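PDB 5EHK: lantibiotic dehydratase from Microbispora corallina, which probably dehydrates serine and threonine residues of the precursor peptide of the lantibiotic NAI-107, in a reaction that depends on tRNA. Local coordinates for residues I209-S215 / A277-L281; M403-R407 / F653-E658; A412-Y417 / T432-G436; L425-L429 / N647-L652; R558-I562 / E630-A634. All coordinates share one frame; numbering follows the deposited sequence.

Contact 1: residues I209-S215 / A277-L281; sequences IVLDCPS and AQELL
Leu211, near the end of strand 208-212, passes Leu280 at a CA separation of 7.1 Å, and beyond the strand the chain bends so that Pro214 and Ser215 come beside Glu279, just past the end of helix 267-278. Glu279 has left helical geometry with a positive phi of 67°, and from this turned backbone its side chain leads toward the loop, extended beyond CG. The carboxylate therefore ends beside Pro214 and Ser215. OE1 takes the backbone N-H of Ser215 in a weak, bent hydrogen bond, with N to OE1 at 2.8 Å, and also lies beside Pro214 CB. OE2 reaches Ser215 CB at 3.3 Å, and a long, weak ion pair links the same oxygen to Arg286. Leu211 holds CG anti to its own N (chi1 178°), which sends CD2 against the Glu279 carbonyl oxygen and to within 3.8 Å of Glu279 CB. Further back along the strand the contact turns apolar: Ile209 and Leu280 run past each other in opposite directions, and Ile209 CG2 meets Leu280 CD1 at 3.7 Å. Leu280 also packs on Val229 and Ala231 of the neighbouring strand, while Asp212, which takes no part across the contact, forms a salt bridge with Arg829 of the second subunit. A small three-stranded antiparallel sheet whose middle strand is packed against the end of a following helix is consistent with the winged helix-turn-helix leader-recognition domain known from related lantibiotic dehydratases.

Contact 2: residues M403-R407 / F653-E658; sequences MRALR and FELGLE
Arg407 and Glu658 meet end-on across this contact, NH1 with OE2 at 3.0 Å and NH2 with OE1 at 3.2 Å, a two-pronged salt bridge in which each carboxylate oxygen uses its syn lone pair. The guanidinium and carboxylate planes lie 20° apart, so the two groups are nearly coplanar, with OE1, the partner of NH2, somewhat tilted from the guanidinium plane; the NH1 bond is fairly straight at 164°. NH1 has a second task: it also donates to Met403 O, near the guanidinium plane, and this ties the arginine back to its own turn and limits its rotation. Glu658 OE1 in turn accepts the backbone N-H of Leu620. Beside the bridge Leu406 fills the close-packed part, its CD1 branch 3.7 Å from Glu658 OE2 and 4.1 Å from Leu655 CD2, its CD2 branch 3.4 Å from Glu654 OE1. Leu406 stands at the N-cap position of helix 407-417, right after a short 3-10 turn, and this helix start is laid against the last turn of helix 647-656 and the residues that follow it. Glu654 is extended beyond CG, and its carboxylate is satisfied outside the contact, OE1 by the Tyr441 hydroxyl and OE2 by a salt bridge with Arg650. Packing is looser at the other, partly exposed flank. There the twice-bent chain of Met403 crosses Glu654 at about a right angle, its CE 3.7 Å from Glu654 OE2, and only skims the Phe653 ring, with CE to CE2 at 4.5 Å. Ala405 offers no more than its CB, 3.7 Å from Glu654 OE1.

Contact 3: residues A412-Y417 / T432-G436; sequences AFLERY and TRGLG
Ala412 opens the helical side of this contact, its CB 4.2 Å from Leu435 CD2, one branch of the leucine that fills the middle of the interface. At Phe413 the same methyl lies 4.0 Å from Phe413 CB, the Leu435 side chain crossing that of Phe413 at about a right angle. The Phe413 ring itself carries Tyr417 from the next turn of helix 407-417, whose CD2 stands over the centre of one face. Arg416 holds CG anti to its backbone N (chi1 167°) and stays stretched as far as NE, so its stem slides past Leu435, with CD 3.9 Å from Leu435 CD1, and carries the guanidinium to the carbonyls of the loop. There NH1 makes a weak, strongly bent hydrogen bond to Gly434 O at 2.9 Å, while a water that accepts from NH1 donates to Thr432 O. Tyr417 completes the row. Its ring lies on Arg416 CG, which is centred over one face, its CE2 is 4.0 Å from Leu435 CD1, and its OH comes over a face of the guanidinium and within 3.7 Å of Gly434 CA. Phe413, Tyr417 and Leu435 all pack on Leu428 as well. The chemistry is mixed: carbon packs on carbon around Leu435, and beyond it a cationic group meets backbone oxygens directly and through water, the bond to Gly434 O being too bent to be strong.

Contact 4: residues L425-L429 / N647-L652; sequences LLELL and NPARLL
Asn647 starts the first turn of helix 647-656, which is laid against the leucine-rich loop 425-429, the continuation of strand 423-424 at one edge of a mixed beta-sheet, so the sheet-edge loop packs apolar side chains on the start of the helix. The amide of Asn647 is held beyond this loop, OD1 by Trp443 N and ND2 by Pro444 O, and a water that accepts from ND2 at 3.1 Å gives a weak bond to Leu429 O. Across the contact Asn647 offers mainly its backbone and CB to Leu429 CD1. Pro648 follows as the broad apolar surface of the turn. Leu429 CD1 lies on its ring, 3.8 Å from CG, Leu426 CD1 reaches the same CG at 3.8 Å, and Leu425 CD2 meets Pro648 CB at 4.1 Å, the Leu425 side chain crossing the proline side chain at about a right angle. One turn later Leu651, with CG anti to its backbone N (chi1 -176°), extends toward the loop and slides past Leu425 and Leu429, running opposite to both. Its CD2 sits 3.8 Å from Leu429 CG and also reaches Leu428, a side chain that further packs against Tyr409 and Phe413 of helix 407-417. Leu652 closes the series from the flank and packs on Leu611 of the sheet too. Its CD2 stands 4.0 Å from Leu425 CD1, the methyl that also touches Leu651 CD2 at 3.7 Å.

Contact 5: residues R558-I562 / E630-A634; sequences RPLHI and EVVPA
Arg558 reaches across to strand 629-634 and gives an N-H of NH2 to Val632 O, at 2.6 Å. The bond is bent at the hydrogen (132°), yet it arrives nearly along the C=O axis. Arg558 takes the less common first torsion, chi1 75°, with CG lodged between its own N and carbonyl carbon; the chain then runs extended to NE, which carries the guanidinium to the strand. The flat group is sandwiched there: Ala634 CB lies 3.5 Å above one face and Leu560 CD2 3.6 Å above the opposite one, both toward the rim. NE is held by the Ser589 hydroxyl, and a water weakly bound to NH1 donates to Pro633 O, so several bonds restrain the plane. His561 also has CG between N and carbonyl carbon (chi1 58°), which turns its ring toward Val632; CG1 of that valine meets the ring edge in its plane, 3.6 Å from CE1. Ile562 CG1 lies over a face of the same imidazole, whose ND1 is hydrogen-bonded to Asn499. At the far end Ile562 crosses Glu630 at about a right angle, its CG2 3.6 Å from Glu630 CD. The charge of Glu630 is met beyond this pair by a salt bridge with Arg619. The segment 558-562, coming from helix 545-556, thus runs roughly antiparallel to strand 629-634, over the face that bears Glu630, Val632 and Ala634, before the chain enters strand 566-572, which pairs in parallel with 629-634; strand 620-624 lies on its other edge.

Contacts 2 and 4 share helix 647-656 and have centres about 12 Å apart, meeting where Ala405 CB is 3.6 Å from Arg650 NH2. Contact 3 joins contact 4 through a probable hydrogen bond from Gly436 N to Leu428 O, 3.1 Å, and their segments alternate along the chain. Contact 5 is nested inside the loops closed by contacts 2 and 4; its His561 NE2 makes a weak hydrogen bond with Glu658 O of contact 2. Contact 1 closes earlier in the sequence and stands apart, its nearest atoms about 6 Å from contact 4 and about 19 Å from contact 5. All ten segments fall in the N-terminal dehydratase family region.

Contact 1: residues I209-S215 / A277-L281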
# COMPACT_ATOMS: atom_id res chain seq x y z
N ILE A 209 1.01 -5.45 -37.15
CA ILE A 209 -0.26 -4.87 -36.70
C ILE A 209 -0.80 -5.71 -35.52
O ILE A 209 -0.84 -6.94 -35.57
CB ILE A 209 -1.25 -4.72 -37.89
CG1 ILE A 209 -2.41 -3.80 -37.52
CG2 ILE A 209 -1.75 -6.05 -38.36
CD1 ILE A 209 -1.97 -2.38 -37.23
N VAL A 210 -1.16 -5.04 -34.43
CA VAL A 210 -1.60 -5.74 -33.23
C VAL A 210 -3.00 -5.34 -32.81
O VAL A 210 -3.32 -4.15 -32.75
CB VAL A 210 -0.60 -5.55 -32.06
CG1 VAL A 210 -1.14 -6.15 -30.78
CG2 VAL A 210 0.74 -6.20 -32.40
N LEU A 211 -3.83 -6.35 -32.55
CA LEU A 211 -5.14 -6.16 -31.92
C LEU A 211 -5.12 -6.75 -30.51
O LEU A 211 -5.10 -7.96 -30.34
CB LEU A 211 -6.25 -6.81 -32.75
CG LEU A 211 -7.69 -6.76 -32.20
CD1 LEU A 211 -8.13 -5.32 -32.11
CD2 LEU A 211 -8.67 -7.53 -33.08
N ASP A 212 -5.14 -5.91 -29.49
CA ASP A 212 -5.25 -6.44 -28.14
C ASP A 212 -6.71 -6.84 -27.90
O ASP A 212 -7.63 -6.10 -28.25
CB ASP A 212 -4.77 -5.42 -27.09
CG ASP A 212 -3.32 -4.96 -27.31
OD1 ASP A 212 -2.45 -5.82 -27.54
OD2 ASP A 212 -3.04 -3.73 -27.25
N CYS A 213 -6.92 -8.03 -27.32
CA CYS A 213 -8.26 -8.53 -27.00
C CYS A 213 -9.24 -8.57 -28.17
O CYS A 213 -10.13 -7.72 -28.29
CB CYS A 213 -8.87 -7.69 -25.89
SG CYS A 213 -7.78 -7.55 -24.48
N PRO A 214 -9.10 -9.57 -29.04
CA PRO A 214 -10.19 -9.70 -30.01
C PRO A 214 -11.42 -10.32 -29.33
O PRO A 214 -11.28 -10.91 -28.26
CB PRO A 214 -9.60 -10.65 -31.06
CG PRO A 214 -8.60 -11.48 -30.30
CD PRO A 214 -8.06 -10.60 -29.19
N SER A 215 -12.58 -10.20 -29.97
CA SER A 215 -13.82 -10.80 -29.47
C SER A 215 -13.88 -12.28 -29.82
O SER A 215 -13.80 -12.66 -31.00
CB SER A 215 -15.05 -10.09 -30.05
OG SER A 215 -16.26 -10.62 -29.51
N ALA A 277 -11.61 -12.22 -40.61
CA ALA A 277 -11.62 -13.38 -39.74
C ALA A 277 -10.73 -13.19 -38.50
O ALA A 277 -10.97 -13.82 -37.47
CB ALA A 277 -11.19 -14.61 -40.50
N GLN A 278 -9.69 -12.38 -38.62
CA GLN A 278 -8.80 -12.15 -37.49
C GLN A 278 -9.29 -10.96 -36.70
O GLN A 278 -8.70 -10.59 -35.68
CB GLN A 278 -7.38 -11.83 -37.95
CG GLN A 278 -6.70 -12.85 -38.82
CD GLN A 278 -5.30 -12.38 -39.22
OE1 GLN A 278 -4.38 -12.41 -38.40
NE2 GLN A 278 -5.15 -11.92 -40.46
N GLU A 279 -10.37 -10.37 -37.19
CA GLU A 279 -10.93 -9.17 -36.60
C GLU A 279 -10.02 -7.96 -36.75
O GLU A 279 -10.07 -7.05 -35.95
CB GLU A 279 -11.30 -9.39 -35.14
CG GLU A 279 -12.69 -9.97 -34.99
CD GLU A 279 -13.09 -10.14 -33.55
OE1 GLU A 279 -12.19 -10.35 -32.72
OE2 GLU A 279 -14.31 -10.09 -33.27
N LEU A 280 -9.16 -7.97 -37.77
CA LEU A 280 -8.44 -6.77 -38.17
C LEU A 280 -9.42 -5.88 -38.93
O LEU A 280 -9.24 -4.67 -39.03
CB LEU A 280 -7.25 -7.11 -39.07
CG LEU A 280 -6.09 -7.92 -38.49
CD1 LEU A 280 -4.85 -7.74 -39.33
CD2 LEU A 280 -5.82 -7.51 -37.07
N LEU A 281 -10.44 -6.51 -39.50
CA LEU A 281 -11.54 -5.78 -40.11
C LEU A 281 -12.85 -6.14 -39.44
O LEU A 281 -12.96 -7.18 -38.80
CB LEU A 281 -11.64 -6.02 -41.61
CG LEU A 281 -10.58 -5.37 -42.48
CD1 LEU A 281 -10.60 -6.00 -43.87
CD2 LEU A 281 -10.83 -3.89 -42.56

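Contact 2: residues M403-R407 / F653-E658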
# COMPACT_ATOMS: atom_id res chain seq x y z
N MET A 403 -14.49 8.98 -11.19
CA MET A 403 -14.22 7.65 -10.65
C MET A 403 -12.87 7.57 -9.89
O MET A 403 -11.88 8.21 -10.26
CB MET A 403 -14.17 6.64 -11.79
CG MET A 403 -15.46 6.48 -12.54
SD MET A 403 -16.67 5.53 -11.61
CE MET A 403 -16.17 3.86 -12.04
N ARG A 404 -12.84 6.74 -8.85
CA ARG A 404 -11.64 6.48 -8.09
C ARG A 404 -10.58 5.80 -8.97
O ARG A 404 -9.40 6.03 -8.79
CB ARG A 404 -11.95 5.62 -6.87
CG ARG A 404 -10.79 5.55 -5.91
CD ARG A 404 -11.05 4.65 -4.73
NE ARG A 404 -9.87 4.54 -3.86
CZ ARG A 404 -8.95 3.58 -3.97
NH1 ARG A 404 -9.06 2.65 -4.92
NH2 ARG A 404 -7.92 3.55 -3.14
N ALA A 405 -11.02 4.99 -9.92
CA ALA A 405 -10.11 4.32 -10.86
C ALA A 405 -9.18 5.20 -11.73
O ALA A 405 -8.32 4.67 -12.42
CB ALA A 405 -10.88 3.37 -11.75
N LEU A 406 -9.38 6.51 -11.75
CA LEU A 406 -8.57 7.35 -12.62
C LEU A 406 -7.89 8.39 -11.80
O LEU A 406 -7.39 9.36 -12.36
CB LEU A 406 -9.40 8.06 -13.69
CG LEU A 406 -10.12 7.34 -14.83
CD1 LEU A 406 -10.70 8.38 -15.81
CD2 LEU A 406 -9.22 6.33 -15.55
N ARG A 407 -7.90 8.26 -10.49
CA ARG A 407 -7.25 9.30 -9.68
C ARG A 407 -5.72 9.22 -9.73
O ARG A 407 -5.04 10.23 -9.96
CB ARG A 407 -7.79 9.31 -8.26
CG ARG A 407 -9.28 9.54 -8.18
CD ARG A 407 -9.67 11.02 -8.13
NE ARG A 407 -9.17 11.85 -9.22
CZ ARG A 407 -9.58 11.78 -10.50
NH1 ARG A 407 -10.47 10.87 -10.89
NH2 ARG A 407 -9.07 12.62 -11.40
N PHE A 653 -15.77 5.85 -21.11
CA PHE A 653 -16.80 5.88 -20.10
C PHE A 653 -16.35 6.64 -18.87
O PHE A 653 -17.02 7.56 -18.43
CB PHE A 653 -17.24 4.47 -19.73
CG PHE A 653 -17.97 4.40 -18.44
CD1 PHE A 653 -19.25 4.93 -18.34
CD2 PHE A 653 -17.38 3.81 -17.33
CE1 PHE A 653 -19.95 4.86 -17.14
CE2 PHE A 653 -18.06 3.75 -16.12
CZ PHE A 653 -19.36 4.27 -16.03
N GLU A 654 -15.18 6.32 -18.33
CA GLU A 654 -14.79 6.94 -17.06
C GLU A 654 -14.44 8.41 -17.22
O GLU A 654 -14.70 9.20 -16.34
CB GLU A 654 -13.66 6.14 -16.36
CG GLU A 654 -14.07 4.67 -16.06
CD GLU A 654 -13.10 3.91 -15.16
OE1 GLU A 654 -11.89 4.25 -15.17
OE2 GLU A 654 -13.53 2.96 -14.45
N LEU A 655 -13.90 8.80 -18.37
CA LEU A 655 -13.56 10.19 -18.62
C LEU A 655 -14.82 11.08 -18.62
O LEU A 655 -14.81 12.22 -18.12
CB LEU A 655 -12.81 10.32 -19.96
CG LEU A 655 -11.34 9.87 -19.92
CD1 LEU A 655 -10.77 9.70 -21.30
CD2 LEU A 655 -10.51 10.85 -19.13
N GLY A 656 -15.91 10.53 -19.13
CA GLY A 656 -17.16 11.24 -19.16
C GLY A 656 -17.58 11.66 -17.77
O GLY A 656 -18.22 12.70 -17.62
N LEU A 657 -17.21 10.88 -16.76
CA LEU A 657 -17.62 11.21 -15.39
C LEU A 657 -16.59 12.08 -14.64
O LEU A 657 -16.80 12.43 -13.47
CB LEU A 657 -17.97 9.95 -14.60
CG LEU A 657 -19.10 9.13 -15.21
CD1 LEU A 657 -19.22 7.78 -14.52
CD2 LEU A 657 -20.47 9.89 -15.18
N GLU A 658 -15.51 12.44 -15.32
CA GLU A 658 -14.52 13.33 -14.73
C GLU A 658 -15.17 14.68 -14.37
O GLU A 658 -16.13 15.11 -15.02
CB GLU A 658 -13.31 13.53 -15.66
CG GLU A 658 -12.29 12.37 -15.67
CD GLU A 658 -11.47 12.25 -14.37
OE1 GLU A 658 -10.64 13.17 -14.11
OE2 GLU A 658 -11.65 11.24 -13.64

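Contact 3: residues A412-Y417 / T432-G436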
# COMPACT_ATOMS: atom_id res chain seq x y z
N ALA A 412 -0.44 10.52 -12.59
CA ALA A 412 0.61 10.00 -13.43
C ALA A 412 0.71 10.87 -14.69
O ALA A 412 1.81 11.31 -15.07
CB ALA A 412 0.32 8.55 -13.78
N PHE A 413 -0.46 11.14 -15.28
CA PHE A 413 -0.59 11.94 -16.49
C PHE A 413 0.06 13.32 -16.28
O PHE A 413 0.90 13.76 -17.07
CB PHE A 413 -2.06 12.05 -16.89
CG PHE A 413 -2.28 12.58 -18.28
CD1 PHE A 413 -2.65 11.74 -19.30
CD2 PHE A 413 -2.11 13.94 -18.55
CE1 PHE A 413 -2.86 12.26 -20.60
CE2 PHE A 413 -2.30 14.45 -19.83
CZ PHE A 413 -2.67 13.62 -20.86
N LEU A 414 -0.37 14.01 -15.23
CA LEU A 414 0.23 15.30 -14.86
C LEU A 414 1.75 15.22 -14.77
O LEU A 414 2.45 16.13 -15.20
CB LEU A 414 -0.32 15.78 -13.51
CG LEU A 414 -1.68 16.45 -13.65
CD1 LEU A 414 -2.27 16.83 -12.30
CD2 LEU A 414 -1.55 17.66 -14.61
N GLU A 415 2.26 14.14 -14.20
CA GLU A 415 3.68 13.97 -13.98
C GLU A 415 4.44 13.82 -15.30
O GLU A 415 5.50 14.42 -15.49
CB GLU A 415 3.91 12.75 -13.05
CG GLU A 415 5.35 12.30 -12.87
CD GLU A 415 6.04 13.02 -11.71
OE1 GLU A 415 5.65 14.18 -11.41
OE2 GLU A 415 6.97 12.43 -11.11
N ARG A 416 3.88 13.05 -16.23
CA ARG A 416 4.57 12.80 -17.50
C ARG A 416 4.35 13.85 -18.58
O ARG A 416 5.24 14.13 -19.37
CB ARG A 416 4.18 11.44 -18.05
CG ARG A 416 4.60 11.25 -19.47
CD ARG A 416 4.60 9.79 -19.83
NE ARG A 416 5.15 9.55 -21.16
CZ ARG A 416 5.34 8.34 -21.65
NH1 ARG A 416 5.00 7.29 -20.91
NH2 ARG A 416 5.83 8.17 -22.88
N TYR A 417 3.17 14.45 -18.62
CA TYR A 417 2.83 15.27 -19.76
C TYR A 417 2.58 16.71 -19.41
O TYR A 417 2.58 17.57 -20.30
CB TYR A 417 1.58 14.73 -20.41
CG TYR A 417 1.72 13.33 -20.94
CD1 TYR A 417 2.48 13.07 -22.07
CD2 TYR A 417 1.05 12.28 -20.35
CE1 TYR A 417 2.57 11.81 -22.60
CE2 TYR A 417 1.14 11.00 -20.88
CZ TYR A 417 1.91 10.78 -22.00
OH TYR A 417 2.03 9.52 -22.53
N THR A 432 3.76 0.80 -24.33
CA THR A 432 5.07 1.21 -24.78
C THR A 432 5.19 2.71 -24.99
O THR A 432 6.20 3.32 -24.60
CB THR A 432 5.46 0.50 -26.07
OG1 THR A 432 5.25 -0.92 -25.91
CG2 THR A 432 6.89 0.77 -26.36
N ARG A 433 4.21 3.31 -25.66
CA ARG A 433 4.29 4.72 -26.02
C ARG A 433 3.70 5.65 -24.98
O ARG A 433 4.02 6.85 -24.94
CB ARG A 433 3.65 4.97 -27.36
CG ARG A 433 4.09 4.02 -28.44
CD ARG A 433 3.39 4.34 -29.72
NE ARG A 433 4.29 4.79 -30.76
CZ ARG A 433 4.47 4.13 -31.90
NH1 ARG A 433 3.81 2.97 -32.14
NH2 ARG A 433 5.31 4.62 -32.81
N GLY A 434 2.81 5.10 -24.15
CA GLY A 434 2.11 5.91 -23.17
C GLY A 434 2.25 5.48 -21.72
O GLY A 434 3.29 4.98 -21.28
N LEU A 435 1.18 5.74 -20.97
CA LEU A 435 1.05 5.39 -19.57
C LEU A 435 0.62 3.93 -19.49
O LEU A 435 0.92 3.22 -18.52
CB LEU A 435 -0.03 6.26 -18.94
CG LEU A 435 0.28 7.34 -17.91
CD1 LEU A 435 1.56 8.06 -18.20
CD2 LEU A 435 -0.88 8.33 -17.85
N GLY A 436 -0.05 3.46 -20.54
CA GLY A 436 -0.70 2.17 -20.50
C GLY A 436 -2.06 2.34 -19.85
O GLY A 436 -2.43 3.45 -19.46
O HOH W 1 6.26 4.67 -22.02

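Contact 4: residues L425-L429 / N647-L652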
# COMPACT_ATOMS: atom_id res chain seq x y z
N LEU A 425 -5.81 9.60 -27.38
CA LEU A 425 -6.30 8.42 -26.66
C LEU A 425 -5.94 7.26 -27.55
O LEU A 425 -6.31 7.30 -28.73
CB LEU A 425 -7.83 8.46 -26.54
CG LEU A 425 -8.38 7.27 -25.76
CD1 LEU A 425 -9.47 7.70 -24.86
CD2 LEU A 425 -8.88 6.20 -26.69
N LEU A 426 -5.30 6.24 -27.00
CA LEU A 426 -4.79 5.06 -27.76
C LEU A 426 -3.29 5.02 -27.66
O LEU A 426 -2.71 3.99 -27.34
CB LEU A 426 -5.21 4.99 -29.23
CG LEU A 426 -5.98 3.75 -29.72
CD1 LEU A 426 -7.17 3.37 -28.82
CD2 LEU A 426 -6.48 3.96 -31.16
N GLU A 427 -2.65 6.16 -27.90
CA GLU A 427 -1.25 6.27 -27.57
C GLU A 427 -1.09 6.31 -26.05
O GLU A 427 -0.23 5.63 -25.49
CB GLU A 427 -0.66 7.52 -28.18
CG GLU A 427 0.78 7.76 -27.77
CD GLU A 427 1.25 9.12 -28.23
OE1 GLU A 427 0.95 9.45 -29.40
OE2 GLU A 427 1.89 9.85 -27.43
N LEU A 428 -1.94 7.09 -25.39
CA LEU A 428 -1.98 7.12 -23.94
C LEU A 428 -2.20 5.71 -23.39
O LEU A 428 -1.55 5.32 -22.44
CB LEU A 428 -3.11 8.02 -23.45
CG LEU A 428 -3.15 8.21 -21.94
CD1 LEU A 428 -1.92 8.98 -21.48
CD2 LEU A 428 -4.42 8.89 -21.50
N LEU A 429 -3.08 4.94 -24.02
CA LEU A 429 -3.42 3.62 -23.49
C LEU A 429 -2.38 2.55 -23.80
O LEU A 429 -2.44 1.44 -23.26
CB LEU A 429 -4.79 3.17 -24.01
CG LEU A 429 -6.01 3.64 -23.20
CD1 LEU A 429 -7.26 3.06 -23.77
CD2 LEU A 429 -5.87 3.25 -21.75
N ASN A 647 -10.50 -1.72 -23.19
CA ASN A 647 -9.95 -0.57 -22.48
C ASN A 647 -10.29 0.84 -23.00
O ASN A 647 -10.68 1.70 -22.22
CB ASN A 647 -8.43 -0.70 -22.26
CG ASN A 647 -8.08 -1.80 -21.29
OD1 ASN A 647 -8.94 -2.31 -20.56
ND2 ASN A 647 -6.81 -2.20 -21.28
N PRO A 648 -10.18 1.06 -24.31
CA PRO A 648 -10.48 2.43 -24.73
C PRO A 648 -11.92 2.82 -24.44
O PRO A 648 -12.19 3.96 -24.03
CB PRO A 648 -10.23 2.40 -26.25
CG PRO A 648 -9.29 1.25 -26.44
CD PRO A 648 -9.66 0.24 -25.41
N ALA A 649 -12.82 1.87 -24.63
CA ALA A 649 -14.23 2.07 -24.35
C ALA A 649 -14.40 2.41 -22.89
O ALA A 649 -15.11 3.35 -22.54
CB ALA A 649 -15.02 0.80 -24.69
N ARG A 650 -13.75 1.63 -22.03
CA ARG A 650 -13.86 1.88 -20.61
C ARG A 650 -13.25 3.23 -20.22
O ARG A 650 -13.74 3.91 -19.32
CB ARG A 650 -13.26 0.75 -19.78
CG ARG A 650 -13.23 1.12 -18.30
CD ARG A 650 -12.72 0.05 -17.38
NE ARG A 650 -12.66 0.62 -16.05
CZ ARG A 650 -12.09 0.06 -15.00
NH1 ARG A 650 -11.50 -1.11 -15.10
NH2 ARG A 650 -12.11 0.72 -13.86
N LEU A 651 -12.18 3.64 -20.92
CA LEU A 651 -11.56 4.92 -20.61
C LEU A 651 -12.53 6.04 -21.00
O LEU A 651 -12.68 7.03 -20.26
CB LEU A 651 -10.18 5.08 -21.30
CG LEU A 651 -9.40 6.36 -20.97
CD1 LEU A 651 -9.13 6.48 -19.50
CD2 LEU A 651 -8.08 6.49 -21.70
N LEU A 652 -13.21 5.87 -22.14
CA LEU A 652 -14.17 6.85 -22.60
C LEU A 652 -15.28 6.98 -21.57
O LEU A 652 -15.68 8.09 -21.19
CB LEU A 652 -14.74 6.49 -23.96
CG LEU A 652 -13.77 6.58 -25.13
CD1 LEU A 652 -14.34 5.87 -26.35
CD2 LEU A 652 -13.37 8.06 -25.44
O HOH W 2 -5.16 -0.54 -23.36

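Contact 5: residues R558-I562 / E630-A634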
# COMPACT_ATOMS: atom_id res chain seq x y z
N ARG A 558 -29.44 16.18 -23.08
CA ARG A 558 -28.86 15.90 -21.76
C ARG A 558 -27.95 17.02 -21.26
O ARG A 558 -27.36 17.77 -22.03
CB ARG A 558 -28.15 14.53 -21.74
CG ARG A 558 -26.77 14.37 -22.44
CD ARG A 558 -26.47 12.86 -22.59
NE ARG A 558 -25.20 12.57 -23.25
CZ ARG A 558 -24.03 12.63 -22.63
NH1 ARG A 558 -23.96 12.97 -21.34
NH2 ARG A 558 -22.90 12.36 -23.29
N PRO A 559 -27.90 17.20 -19.94
CA PRO A 559 -26.99 18.23 -19.43
C PRO A 559 -25.53 17.80 -19.49
O PRO A 559 -25.24 16.61 -19.35
CB PRO A 559 -27.45 18.42 -17.98
CG PRO A 559 -28.22 17.17 -17.64
CD PRO A 559 -28.79 16.65 -18.91
N LEU A 560 -24.63 18.75 -19.74
CA LEU A 560 -23.19 18.53 -19.74
C LEU A 560 -22.53 19.42 -18.69
O LEU A 560 -23.08 20.46 -18.30
CB LEU A 560 -22.63 18.82 -21.12
CG LEU A 560 -23.35 18.01 -22.21
CD1 LEU A 560 -22.76 18.30 -23.57
CD2 LEU A 560 -23.29 16.49 -21.91
N HIS A 561 -21.32 19.07 -18.25
CA HIS A 561 -20.69 19.79 -17.14
C HIS A 561 -19.48 20.60 -17.57
O HIS A 561 -18.90 21.34 -16.78
CB HIS A 561 -20.31 18.82 -16.03
CG HIS A 561 -19.38 17.74 -16.49
ND1 HIS A 561 -19.72 16.84 -17.48
CD2 HIS A 561 -18.12 17.43 -16.11
CE1 HIS A 561 -18.71 16.02 -17.69
NE2 HIS A 561 -17.73 16.35 -16.87
N ILE A 562 -19.08 20.41 -18.83
CA ILE A 562 -18.03 21.21 -19.45
C ILE A 562 -18.65 22.09 -20.52
O ILE A 562 -19.40 21.61 -21.36
CB ILE A 562 -16.97 20.32 -20.12
CG1 ILE A 562 -16.43 19.25 -19.14
CG2 ILE A 562 -15.88 21.19 -20.73
CD1 ILE A 562 -15.99 19.77 -17.83
N GLU A 630 -14.18 19.81 -25.84
CA GLU A 630 -14.22 18.60 -25.04
C GLU A 630 -15.32 17.66 -25.53
O GLU A 630 -16.22 18.04 -26.27
CB GLU A 630 -14.36 18.92 -23.56
CG GLU A 630 -13.10 19.59 -23.01
CD GLU A 630 -12.86 19.35 -21.53
OE1 GLU A 630 -13.36 18.32 -21.00
OE2 GLU A 630 -12.18 20.18 -20.89
N VAL A 631 -15.21 16.41 -25.14
CA VAL A 631 -16.22 15.45 -25.47
C VAL A 631 -16.60 14.88 -24.14
O VAL A 631 -15.75 14.69 -23.29
CB VAL A 631 -15.69 14.36 -26.41
CG1 VAL A 631 -16.70 13.21 -26.57
CG2 VAL A 631 -15.33 14.98 -27.76
N VAL A 632 -17.90 14.73 -23.92
CA VAL A 632 -18.39 14.10 -22.72
C VAL A 632 -19.15 12.84 -23.11
O VAL A 632 -20.35 12.86 -23.39
CB VAL A 632 -19.26 15.04 -21.92
CG1 VAL A 632 -19.82 14.34 -20.68
CG2 VAL A 632 -18.44 16.28 -21.56
N PRO A 633 -18.43 11.71 -23.12
CA PRO A 633 -19.08 10.46 -23.52
C PRO A 633 -19.97 9.91 -22.41
O PRO A 633 -19.70 10.11 -21.23
CB PRO A 633 -17.92 9.50 -23.78
CG PRO A 633 -16.72 10.15 -23.22
CD PRO A 633 -16.97 11.59 -23.02
N ALA A 634 -21.04 9.24 -22.81
CA ALA A 634 -21.88 8.53 -21.87
C ALA A 634 -21.98 7.09 -22.32
O ALA A 634 -21.75 6.77 -23.50
CB ALA A 634 -23.24 9.17 -21.80
O HOH W 3 -22.06 11.30 -19.33